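Local coordinates for protein lysozyme, putative (Bacillus anthracis, PDB 2WAG) that probably hydrolyses the glycan strands of bacterial peptidoglycan as a family GH25 lysozyme, apparently with retention of anomeric configuration, at residues R31-K35 / Q36-F40; G82-Q85 / A86-F89; Q147-Y150 / D151-K155. All coordinates share one frame; numbering follows the deposited sequence. Where two conformers were deposited one is given.

Contact 1 of 3, residues R31-K35 / Q36-F40; sequences RELEK and QNMKF
Gln36 reaches back to the preceding turn and gives NE2 to Glu32 O at 3.1 Å, an almost straight bond (N-H...O 161°) that lies close to the plane of the Gln36 amide but meets the Glu32 carbonyl from above its plane. The torsions explain the reach: CG stands beside the backbone N (chi1 -68°) and the chain beyond it is extended, passing over Glu32 O. The other amide atom, OE1, accepts from Ser192 N, so both amide atoms are engaged; NE2 also bonds a glycerol, probably from the crystallisation liquor. Glu32 OE2 accepts from Tyr194 N. The chain itself closes in a Schellman motif. Asn37 N bonds Glu34 O at 3.1 Å, Met38 N makes a weak bond to Leu33 O at 3.3 Å, and Asn37 carries the left-handed backbone (phi 62°) characteristic of the motif. Its apolar pair is Leu33 CB against Met38 CG, 4.2 Å apart, with Met38 CG also lying 3.3 Å from Leu33 O. One water bridges Glu34 O and Met38 O. Beyond the turn, Met38 packs on Val19 of strand 17-21 and Leu203 of strand 202-206, as the chain leaves helix 30-34 for strand 40-47.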
ATOM      1  N   ARG A  31      14.234 -10.759  17.120  1.00 12.04           N
ATOM      2  CA  ARG A  31      14.640 -12.156  17.225  0.50 12.21           C
ATOM      3  C   ARG A  31      13.651 -13.076  16.501  1.00 11.88           C
ATOM      4  O   ARG A  31      14.040 -14.083  15.909  1.00 11.63           O
ATOM      5  CB  ARG A  31      14.830 -12.573  18.690  0.50 13.25           C
ATOM      6  CG  ARG A  31      14.000 -11.791  19.708  0.50 16.78           C
ATOM      7  CD  ARG A  31      14.664 -10.466  20.160  0.50 20.01           C
ATOM      8  NE  ARG A  31      13.999  -9.275  19.630  0.50 19.41           N
ATOM      9  CZ  ARG A  31      14.224  -8.019  20.038  1.00 19.32           C
ATOM     10  NH1 ARG A  31      15.151  -7.756  20.955  1.00 26.77           N
ATOM     11  NH2 ARG A  31      13.567  -7.019  19.473  1.00 17.99           N
ATOM     12  N   GLU A  32      12.370 -12.728  16.539  1.00 11.42           N
ATOM     13  CA  GLU A  32      11.367 -13.512  15.845  1.00 11.61           C
ATOM     14  C   GLU A  32      11.486 -13.400  14.329  1.00 10.79           C
ATOM     15  O   GLU A  32      11.304 -14.389  13.600  1.00 11.18           O
ATOM     16  CB  GLU A  32       9.965 -13.142  16.312  1.00 13.41           C
ATOM     17  CG  GLU A  32       8.939 -14.210  15.977  1.00 16.37           C
ATOM     18  CD  GLU A  32       9.139 -15.536  16.734  1.00 20.16           C
ATOM     19  OE1 GLU A  32       9.917 -15.605  17.700  1.00 22.22           O
ATOM     20  OE2 GLU A  32       8.504 -16.534  16.342  1.00 25.53           O
ATOM     21  N   LEU A  33      11.818 -12.205  13.831  1.00 10.27           N
ATOM     22  CA  LEU A  33      12.087 -12.075  12.388  1.00 10.10           C
ATOM     23  C   LEU A  33      13.303 -12.888  11.974  1.00  9.85           C
ATOM     24  O   LEU A  33      13.317 -13.532  10.910  1.00 10.03           O
ATOM     25  CB  LEU A  33      12.251 -10.611  11.948  1.00 10.15           C
ATOM     26  CG  LEU A  33      10.987  -9.751  11.999  1.00 10.77           C
ATOM     27  CD1 LEU A  33      11.319  -8.287  11.659  1.00 10.86           C
ATOM     28  CD2 LEU A  33       9.913 -10.291  11.061  1.00 12.20           C
ATOM     29  N   GLU A  34      14.343 -12.844  12.799  1.00  9.57           N
ATOM     30  CA  GLU A  34      15.540 -13.620  12.519  1.00  9.79           C
ATOM     31  C   GLU A  34      15.207 -15.119  12.403  1.00  9.33           C
ATOM     32  O   GLU A  34      15.719 -15.811  11.531  1.00  9.93           O
ATOM     33  CB  GLU A  34      16.580 -13.364  13.608  1.00 10.32           C
ATOM     34  CG  GLU A  34      17.851 -14.166  13.456  1.00 12.59           C
ATOM     35  CD  GLU A  34      18.873 -13.825  14.506  1.00 13.77           C
ATOM     36  OE1 GLU A  34      18.524 -13.695  15.691  1.00 15.53           O
ATOM     37  OE2 GLU A  34      20.045 -13.663  14.122  1.00 20.10           O
ATOM     38  N   LYS A  35      14.314 -15.587  13.273  1.00  8.59           N
ATOM     39  CA  LYS A  35      13.847 -16.978  13.255  1.00  8.49           C
ATOM     40  C   LYS A  35      13.035 -17.372  12.032  1.00  8.24           C
ATOM     41  O   LYS A  35      12.827 -18.555  11.808  1.00  9.39           O
ATOM     42  CB  LYS A  35      13.065 -17.271  14.528  1.00  8.86           C
ATOM     43  CG  LYS A  35      13.971 -17.390  15.731  1.00 10.11           C
ATOM     44  CD  LYS A  35      13.179 -17.623  16.997  1.00 11.19           C
ATOM     45  CE  LYS A  35      14.119 -17.675  18.184  1.00 13.11           C
ATOM     46  NZ  LYS A  35      13.377 -17.799  19.485  1.00 15.80           N
ATOM     47  N   GLN A  36      12.627 -16.395  11.222  1.00  8.91           N
ATOM     48  CA  GLN A  36      11.928 -16.651   9.978  1.00 10.11           C
ATOM     49  C   GLN A  36      12.812 -16.512   8.771  1.00  9.04           C
ATOM     50  O   GLN A  36      12.325 -16.300   7.692  1.00  9.61           O
ATOM     51  CB  GLN A  36      10.735 -15.731   9.853  1.00 10.72           C
ATOM     52  CG  GLN A  36       9.701 -16.105  10.902  1.00 14.18           C
ATOM     53  CD  GLN A  36       8.635 -15.103  10.979  1.00 14.77           C
ATOM     54  OE1 GLN A  36       7.777 -15.050  10.107  1.00 16.81           O
ATOM     55  NE2 GLN A  36       8.662 -14.289  12.016  1.00 17.22           N
ATOM     56  N   ASN A  37      14.117 -16.645   8.974  1.00  8.90           N
ATOM     57  CA  ASN A  37      15.120 -16.572   7.932  1.00  9.55           C
ATOM     58  C   ASN A  37      15.142 -15.211   7.266  1.00  9.22           C
ATOM     59  O   ASN A  37      15.461 -15.114   6.109  1.00 10.54           O
ATOM     60  CB  ASN A  37      14.948 -17.681   6.884  1.00  9.58           C
ATOM     61  CG  ASN A  37      16.221 -17.929   6.092  1.00 10.07           C
ATOM     62  OD1 ASN A  37      17.301 -17.719   6.605  1.00 14.89           O
ATOM     63  ND2 ASN A  37      16.088 -18.278   4.844  1.00 11.68           N
ATOM     64  N   MET A  38      14.788 -14.168   7.978  1.00  8.53           N
ATOM     65  CA  MET A  38      15.036 -12.821   7.453  1.00  8.77           C
ATOM     66  C   MET A  38      16.520 -12.529   7.630  1.00  9.18           C
ATOM     67  O   MET A  38      17.039 -12.554   8.758  1.00 10.97           O
ATOM     68  CB  MET A  38      14.206 -11.784   8.193  1.00  9.10           C
ATOM     69  CG  MET A  38      12.704 -12.020   8.070  1.00 10.89           C
ATOM     70  SD  MET A  38      12.115 -11.855   6.365  1.00 12.17           S
ATOM     71  CE  MET A  38      10.385 -12.216   6.653  1.00 15.14           C
ATOM     72  N   LYS A  39      17.207 -12.246   6.527  1.00  8.39           N
ATOM     73  CA  LYS A  39      18.655 -12.068   6.563  1.00  9.41           C
ATOM     74  C   LYS A  39      19.098 -10.634   6.687  1.00  8.46           C
ATOM     75  O   LYS A  39      20.266 -10.367   6.981  1.00  9.79           O
ATOM     76  CB  LYS A  39      19.324 -12.743   5.369  1.00 10.57           C
ATOM     77  CG  LYS A  39      19.281 -14.256   5.544  1.00 14.49           C
ATOM     78  CD  LYS A  39      20.134 -14.968   4.560  1.00 18.00           C
ATOM     79  CE  LYS A  39      19.934 -16.452   4.717  1.00 18.71           C
ATOM     80  NZ  LYS A  39      20.548 -16.938   5.979  1.00 19.73           N
ATOM     81  N   PHE A  40      18.184  -9.703   6.438  1.00  8.31           N
ATOM     82  CA  PHE A  40      18.540  -8.289   6.481  1.00  8.37           C
ATOM     83  C   PHE A  40      17.344  -7.452   6.856  1.00  8.14           C
ATOM     84  O   PHE A  40      16.188  -7.884   6.735  1.00  8.62           O
ATOM     85  CB  PHE A  40      19.171  -7.789   5.159  1.00  8.80           C
ATOM     86  CG  PHE A  40      18.249  -7.837   3.949  1.00  8.11           C
ATOM     87  CD1 PHE A  40      17.458  -6.753   3.609  1.00  9.14           C
ATOM     88  CD2 PHE A  40      18.253  -8.944   3.109  1.00  8.61           C
ATOM     89  CE1 PHE A  40      16.627  -6.798   2.468  1.00  9.37           C
ATOM     90  CE2 PHE A  40      17.449  -9.009   1.975  1.00  8.38           C
ATOM     91  CZ  PHE A  40      16.623  -7.925   1.651  1.00  8.88           C
TER
HETATM   92  O   HOH W   1      17.842 -14.984   9.870  1.00 14.06           O

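Contact 2 of 3, residues G82-Q85 / A86-F89; sequences GETQ and AEQF
Four successive i to i+4 bonds define regular helix here, from Ala86 N to Gly82 O at 2.8 Å through to Phe89 N to Gln85 O at 3.1 Å, the latter with an N-H...O angle of 167°. On the outer side, Glu87 folds back along the helix. Its CG lies beside the backbone N (chi1 -72°), which sets CG 3.2 Å from Glu83 O, and the extended remainder brings OE2 within 3.6 Å of Glu83 CG. The two carboxylates consequently come close, with Glu83 OE2 and Glu87 OE2 3.9 Å apart and their planes only 14° from parallel. No hydrogen bond joins them, and such nearness of like charges would be expected to favour protonation of one of them somewhat. Ala86 is packed more simply, its CB 3.5 Å from Gly82 O. Gln85 is buried and fastened at both amide atoms, OE1 to Ser77 N and NE2 to Ser80 O. Phe89 CB passes Gln85 O at 3.9 Å before its ring leads away from the preceding turn. Helix 82-92 packs on strand 69-75, where Phe89 touches Ala72 and His74, and on helix 119-137, where Ala86 meets Met132 and Phe89 meets Leu133.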
ATOM      1  N   GLY A  82      19.715  18.720  -0.709  1.00 12.06           N
ATOM      2  CA  GLY A  82      20.380  17.430  -0.519  1.00 11.51           C
ATOM      3  C   GLY A  82      21.399  17.504   0.597  1.00 11.25           C
ATOM      4  O   GLY A  82      21.551  16.581   1.379  1.00 12.23           O
ATOM      5  N   GLU A  83      22.122  18.621   0.684  1.00 11.97           N
ATOM      6  CA  GLU A  83      23.169  18.708   1.684  1.00 12.99           C
ATOM      7  C   GLU A  83      22.601  18.601   3.094  1.00 12.18           C
ATOM      8  O   GLU A  83      23.138  17.911   3.942  1.00 12.66           O
ATOM      9  CB  GLU A  83      23.962  20.024   1.525  1.00 14.54           C
ATOM     10  CG  GLU A  83      25.004  20.195   2.621  1.00 19.24           C
ATOM     11  CD  GLU A  83      25.652  21.566   2.627  1.00 24.84           C
ATOM     12  OE1 GLU A  83      24.923  22.588   2.610  1.00 29.14           O
ATOM     13  OE2 GLU A  83      26.895  21.605   2.668  1.00 28.69           O
ATOM     14  N   THR A  84      21.488  19.296   3.347  1.00 11.42           N
ATOM     15  CA  THR A  84      20.855  19.269   4.649  0.50 10.75           C
ATOM     16  C   THR A  84      20.242  17.895   4.963  1.00 10.97           C
ATOM     17  O   THR A  84      20.296  17.417   6.084  1.00 11.08           O
ATOM     18  CB  THR A  84      19.815  20.393   4.754  0.50 10.21           C
ATOM     19  OG1 THR A  84      18.892  20.310   3.660  0.50 13.00           O
ATOM     20  CG2 THR A  84      20.523  21.694   4.637  0.50  7.44           C
ATOM     21  N   GLN A  85      19.675  17.265   3.938  1.00 10.83           N
ATOM     22  CA  GLN A  85      19.136  15.916   4.127  1.00 10.63           C
ATOM     23  C   GLN A  85      20.246  14.909   4.447  1.00 10.13           C
ATOM     24  O   GLN A  85      20.075  14.079   5.325  1.00 10.46           O
ATOM     25  CB  GLN A  85      18.343  15.502   2.897  1.00  9.78           C
ATOM     26  CG  GLN A  85      17.076  16.336   2.725  1.00 10.42           C
ATOM     27  CD  GLN A  85      16.168  15.777   1.684  1.00  9.32           C
ATOM     28  OE1 GLN A  85      15.603  14.695   1.859  1.00  9.60           O
ATOM     29  NE2 GLN A  85      16.023  16.488   0.570  1.00  9.85           N
ATOM     30  N   ALA A  86      21.390  15.005   3.747  1.00  9.90           N
ATOM     31  CA  ALA A  86      22.520  14.123   4.045  1.00  9.90           C
ATOM     32  C   ALA A  86      23.032  14.348   5.466  1.00  9.96           C
ATOM     33  O   ALA A  86      23.354  13.408   6.188  1.00  9.96           O
ATOM     34  CB  ALA A  86      23.652  14.356   3.059  1.00 10.72           C
ATOM     35  N   GLU A  87      23.133  15.623   5.850  1.00 10.47           N
ATOM     36  CA  GLU A  87      23.595  15.945   7.190  1.00 11.34           C
ATOM     37  C   GLU A  87      22.668  15.367   8.250  1.00 11.39           C
ATOM     38  O   GLU A  87      23.113  14.901   9.305  1.00 11.35           O
ATOM     39  CB  GLU A  87      23.716  17.473   7.366  1.00 11.73           C
ATOM     40  CG  GLU A  87      24.899  18.078   6.595  1.00 13.46           C
ATOM     41  CD  GLU A  87      24.853  19.598   6.423  1.00 18.78           C
ATOM     42  OE1 GLU A  87      23.778  20.233   6.529  1.00 18.88           O
ATOM     43  OE2 GLU A  87      25.928  20.169   6.135  1.00 22.59           O
ATOM     44  N   GLN A  88      21.378  15.336   7.945  1.00 11.44           N
ATOM     45  CA  GLN A  88      20.437  14.764   8.877  0.50 11.43           C
ATOM     46  C   GLN A  88      20.567  13.239   9.026  1.00 11.09           C
ATOM     47  O   GLN A  88      20.583  12.707  10.134  1.00 11.83           O
ATOM     48  CB  GLN A  88      19.048  15.210   8.481  0.50 11.35           C
ATOM     49  CG  GLN A  88      18.666  16.432   9.292  0.50  8.54           C
ATOM     50  CD  GLN A  88      18.453  16.086  10.763  0.50  2.83           C
ATOM     51  OE1 GLN A  88      19.231  16.476  11.640  0.50 11.42           O
ATOM     52  NE2 GLN A  88      17.398  15.335  11.021  0.50  9.89           N
ATOM     53  N   PHE A  89      20.692  12.532   7.906  1.00 10.06           N
ATOM     54  CA  PHE A  89      20.921  11.096   8.001  1.00 10.25           C
ATOM     55  C   PHE A  89      22.228  10.827   8.769  1.00  9.83           C
ATOM     56  O   PHE A  89      22.270   9.993   9.664  1.00 10.28           O
ATOM     57  CB  PHE A  89      20.958  10.519   6.592  1.00  9.90           C
ATOM     58  CG  PHE A  89      21.106   9.017   6.529  1.00  8.71           C
ATOM     59  CD1 PHE A  89      19.980   8.189   6.563  1.00  9.29           C
ATOM     60  CD2 PHE A  89      22.358   8.425   6.405  1.00  9.03           C
ATOM     61  CE1 PHE A  89      20.113   6.808   6.453  1.00  8.93           C
ATOM     62  CE2 PHE A  89      22.500   7.038   6.316  1.00  9.57           C
ATOM     63  CZ  PHE A  89      21.367   6.233   6.315  1.00  8.29           C
TER

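Contact 3 of 3, residues Q147-Y150 / D151-K155; sequences QEAY and DLYIK
Tyr150 and the turn Ile154-Lys155 meet in the last turn of the segment, on helix 147-154, the helical part of a beta-alpha-beta unit between strands 142-145 and 162-166 of the modified TIM barrel of GH25 enzymes. With CG anti to the backbone N (chi1 -176°), the Tyr150 ring is carried to the Ile154-Lys155 backbone. Lys155 N sits 3.9 Å above the plane over the ring centre, so a backbone amide, rather than another ring, covers this face. Ile154 crosses the ring at about a right angle, and in one of its two deposited conformers its CG2 touches Tyr150 CE1 at 3.5 Å. Lys155 also crosses nearly perpendicularly, with CB 3.8 Å from Tyr150 CE2. At the rim, Asp151 OD1 lies in the ring plane, 3.6 Å from Tyr150 CD2, with the carboxylate turned 69° against the ring; OD1 is itself bonded by Ser175 OG. The ring is fixed at its far end by a bond from Tyr150 OH to Asp176 OD1, and a magnesium ion lies about 3 Å from the nearest atom of this side chain; Ile154 belongs to the metal site together with Ala157. Tyr153 turns elsewhere, its CB against Ala149 O and its OH bonded to Pro117 O. The backbone widens into a pi-type turn that places these groups: Tyr150 O accepts Ile154 N at 2.9 Å and Lys155 N at 2.8 Å, the two donors arriving from opposite faces of its carbonyl plane.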
ATOM      1  N   GLN A 147       8.172   2.353  -9.276  1.00  9.06           N
ATOM      2  CA  GLN A 147       8.256   2.387 -10.726  0.50 10.04           C
ATOM      3  C   GLN A 147       8.103   3.805 -11.279  1.00 10.17           C
ATOM      4  O   GLN A 147       8.872   4.228 -12.140  1.00 10.46           O
ATOM      5  CB  GLN A 147       7.202   1.451 -11.339  0.50 10.95           C
ATOM      6  CG  GLN A 147       7.306   1.287 -12.860  0.50 14.20           C
ATOM      7  CD  GLN A 147       6.091   0.591 -13.463  0.50 18.34           C
ATOM      8  OE1 GLN A 147       4.950   0.877 -13.100  0.50 20.79           O
ATOM      9  NE2 GLN A 147       6.333  -0.316 -14.394  0.50 21.17           N
ATOM     10  N   GLU A 148       7.109   4.531 -10.785  1.00 10.04           N
ATOM     11  CA  GLU A 148       6.868   5.872 -11.322  1.00 11.16           C
ATOM     12  C   GLU A 148       8.024   6.822 -11.013  1.00 10.27           C
ATOM     13  O   GLU A 148       8.442   7.607 -11.879  1.00 11.26           O
ATOM     14  CB  GLU A 148       5.524   6.417 -10.813  1.00 12.35           C
ATOM     15  CG  GLU A 148       4.339   5.655 -11.415  1.00 16.98           C
ATOM     16  CD  GLU A 148       3.007   6.199 -11.017  1.00 23.23           C
ATOM     17  OE1 GLU A 148       2.890   6.746  -9.898  1.00 25.23           O
ATOM     18  OE2 GLU A 148       2.060   6.065 -11.831  1.00 28.70           O
ATOM     19  N   ALA A 149       8.542   6.765  -9.788  1.00  9.81           N
ATOM     20  CA  ALA A 149       9.668   7.617  -9.443  1.00  9.34           C
ATOM     21  C   ALA A 149      10.929   7.190 -10.198  1.00  8.99           C
ATOM     22  O   ALA A 149      11.719   8.041 -10.632  1.00  9.86           O
ATOM     23  CB  ALA A 149       9.883   7.639  -7.925  1.00 10.09           C
ATOM     24  N   TYR A 150      11.129   5.885 -10.358  1.00  8.82           N
ATOM     25  CA  TYR A 150      12.264   5.415 -11.115  1.00  8.86           C
ATOM     26  C   TYR A 150      12.178   5.968 -12.537  1.00  9.35           C
ATOM     27  O   TYR A 150      13.147   6.538 -13.062  1.00 10.01           O
ATOM     28  CB  TYR A 150      12.297   3.881 -11.140  1.00  9.30           C
ATOM     29  CG  TYR A 150      13.528   3.353 -11.836  1.00  8.76           C
ATOM     30  CD1 TYR A 150      14.705   3.154 -11.119  1.00  9.37           C
ATOM     31  CD2 TYR A 150      13.539   3.076 -13.206  1.00  9.18           C
ATOM     32  CE1 TYR A 150      15.854   2.695 -11.741  1.00  8.68           C
ATOM     33  CE2 TYR A 150      14.683   2.600 -13.838  1.00  9.14           C
ATOM     34  CZ  TYR A 150      15.849   2.426 -13.099  1.00  8.46           C
ATOM     35  OH  TYR A 150      16.982   1.951 -13.718  1.00 10.53           O
ATOM     36  N   ASP A 151      11.028   5.813 -13.180  1.00 10.11           N
ATOM     37  CA  ASP A 151      10.933   6.208 -14.587  1.00 10.88           C
ATOM     38  C   ASP A 151      11.139   7.707 -14.785  1.00 11.87           C
ATOM     39  O   ASP A 151      11.689   8.125 -15.800  1.00 13.79           O
ATOM     40  CB  ASP A 151       9.599   5.751 -15.175  1.00 11.25           C
ATOM     41  CG  ASP A 151       9.535   4.244 -15.366  1.00 12.27           C
ATOM     42  OD1 ASP A 151      10.578   3.558 -15.253  1.00 13.03           O
ATOM     43  OD2 ASP A 151       8.421   3.760 -15.652  1.00 15.62           O
ATOM     44  N   LEU A 152      10.733   8.500 -13.799  1.00 11.43           N
ATOM     45  CA  LEU A 152      10.791   9.955 -13.913  1.00 12.10           C
ATOM     46  C   LEU A 152      12.076  10.604 -13.386  1.00 12.27           C
ATOM     47  O   LEU A 152      12.377  11.745 -13.739  1.00 14.32           O
ATOM     48  CB  LEU A 152       9.575  10.587 -13.226  1.00 13.30           C
ATOM     49  CG  LEU A 152       8.261  10.553 -14.008  1.00 16.24           C
ATOM     50  CD1 LEU A 152       7.082  10.840 -13.091  1.00 19.49           C
ATOM     51  CD2 LEU A 152       8.298  11.538 -15.166  1.00 18.34           C
ATOM     52  N   TYR A 153      12.841   9.919 -12.542  1.00 11.17           N
ATOM     53  CA  TYR A 153      13.998  10.504 -11.955  1.00 10.65           C
ATOM     54  C   TYR A 153      15.274   9.663 -11.998  1.00 11.08           C
ATOM     55  O   TYR A 153      16.306  10.196 -11.931  1.00 12.23           O
ATOM     56  CB  TYR A 153      13.700  10.879 -10.528  1.00 10.72           C
ATOM     57  CG  TYR A 153      12.527  11.809 -10.370  1.00 10.73           C
ATOM     58  CD1 TYR A 153      12.481  12.999 -11.051  1.00 12.12           C
ATOM     59  CD2 TYR A 153      11.476  11.501  -9.572  1.00 12.06           C
ATOM     60  CE1 TYR A 153      11.403  13.850 -10.904  1.00 12.43           C
ATOM     61  CE2 TYR A 153      10.418  12.324  -9.433  1.00 12.21           C
ATOM     62  CZ  TYR A 153      10.391  13.503 -10.088  1.00 12.18           C
ATOM     63  OH  TYR A 153       9.296  14.323  -9.935  1.00 14.56           O
ATOM     64  N   ILE A 154      15.151   8.343 -11.961  0.50 10.22           N
ATOM     65  CA  ILE A 154      16.302   7.476 -11.731  0.50  9.89           C
ATOM     66  C   ILE A 154      16.778   6.786 -13.008  0.50 10.00           C
ATOM     67  O   ILE A 154      17.973   6.540 -13.182  0.50 10.71           O
ATOM     68  CB  ILE A 154      16.001   6.400 -10.643  0.50  9.26           C
ATOM     69  CG1 ILE A 154      15.362   7.002  -9.370  0.50  9.20           C
ATOM     70  CG2 ILE A 154      17.255   5.550 -10.353  0.50  8.53           C
ATOM     71  CD1 ILE A 154      16.130   8.165  -8.753  0.50  7.37           C
ATOM     72  N   LYS A 155      15.837   6.455 -13.883  1.00 10.81           N
ATOM     73  CA  LYS A 155      16.132   5.806 -15.152  1.00 11.43           C
ATOM     74  C   LYS A 155      17.194   6.592 -15.927  1.00 11.16           C
ATOM     75  O   LYS A 155      17.203   7.838 -15.900  1.00 11.34           O
ATOM     76  CB  LYS A 155      14.822   5.755 -15.960  1.00 12.46           C
ATOM     77  CG  LYS A 155      14.894   5.074 -17.295  1.00 14.55           C
ATOM     78  CD  LYS A 155      13.636   5.392 -18.117  1.00 15.46           C
ATOM     79  CE  LYS A 155      13.641   4.583 -19.369  1.00 17.03           C
ATOM     80  NZ  LYS A 155      12.387   4.850 -20.107  1.00 20.79           N
TER

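The three contacts follow one another along the chain without touching. Contact 1 lies on the opposite side of the chain's centre from both others, its centre 31 Å from each. Contacts 2 and 3 are closer, with centres 22 Å and nearest atoms about 12 Å apart, and helix 119-137 links them: contact 2 packs on Met129, Met132 and Leu133, contact 3 on Val122 and Leu126. Ligands mark different places. Magnesium is bound at contact 3, glycerol is hydrogen-bonded at contact 1, and separate sulfates lie about 5 Å from the side chains of Gln85 in contact 2 and of Gln147 in contact 3. Glycerol and sulfate probably come from the crystallisation liquor.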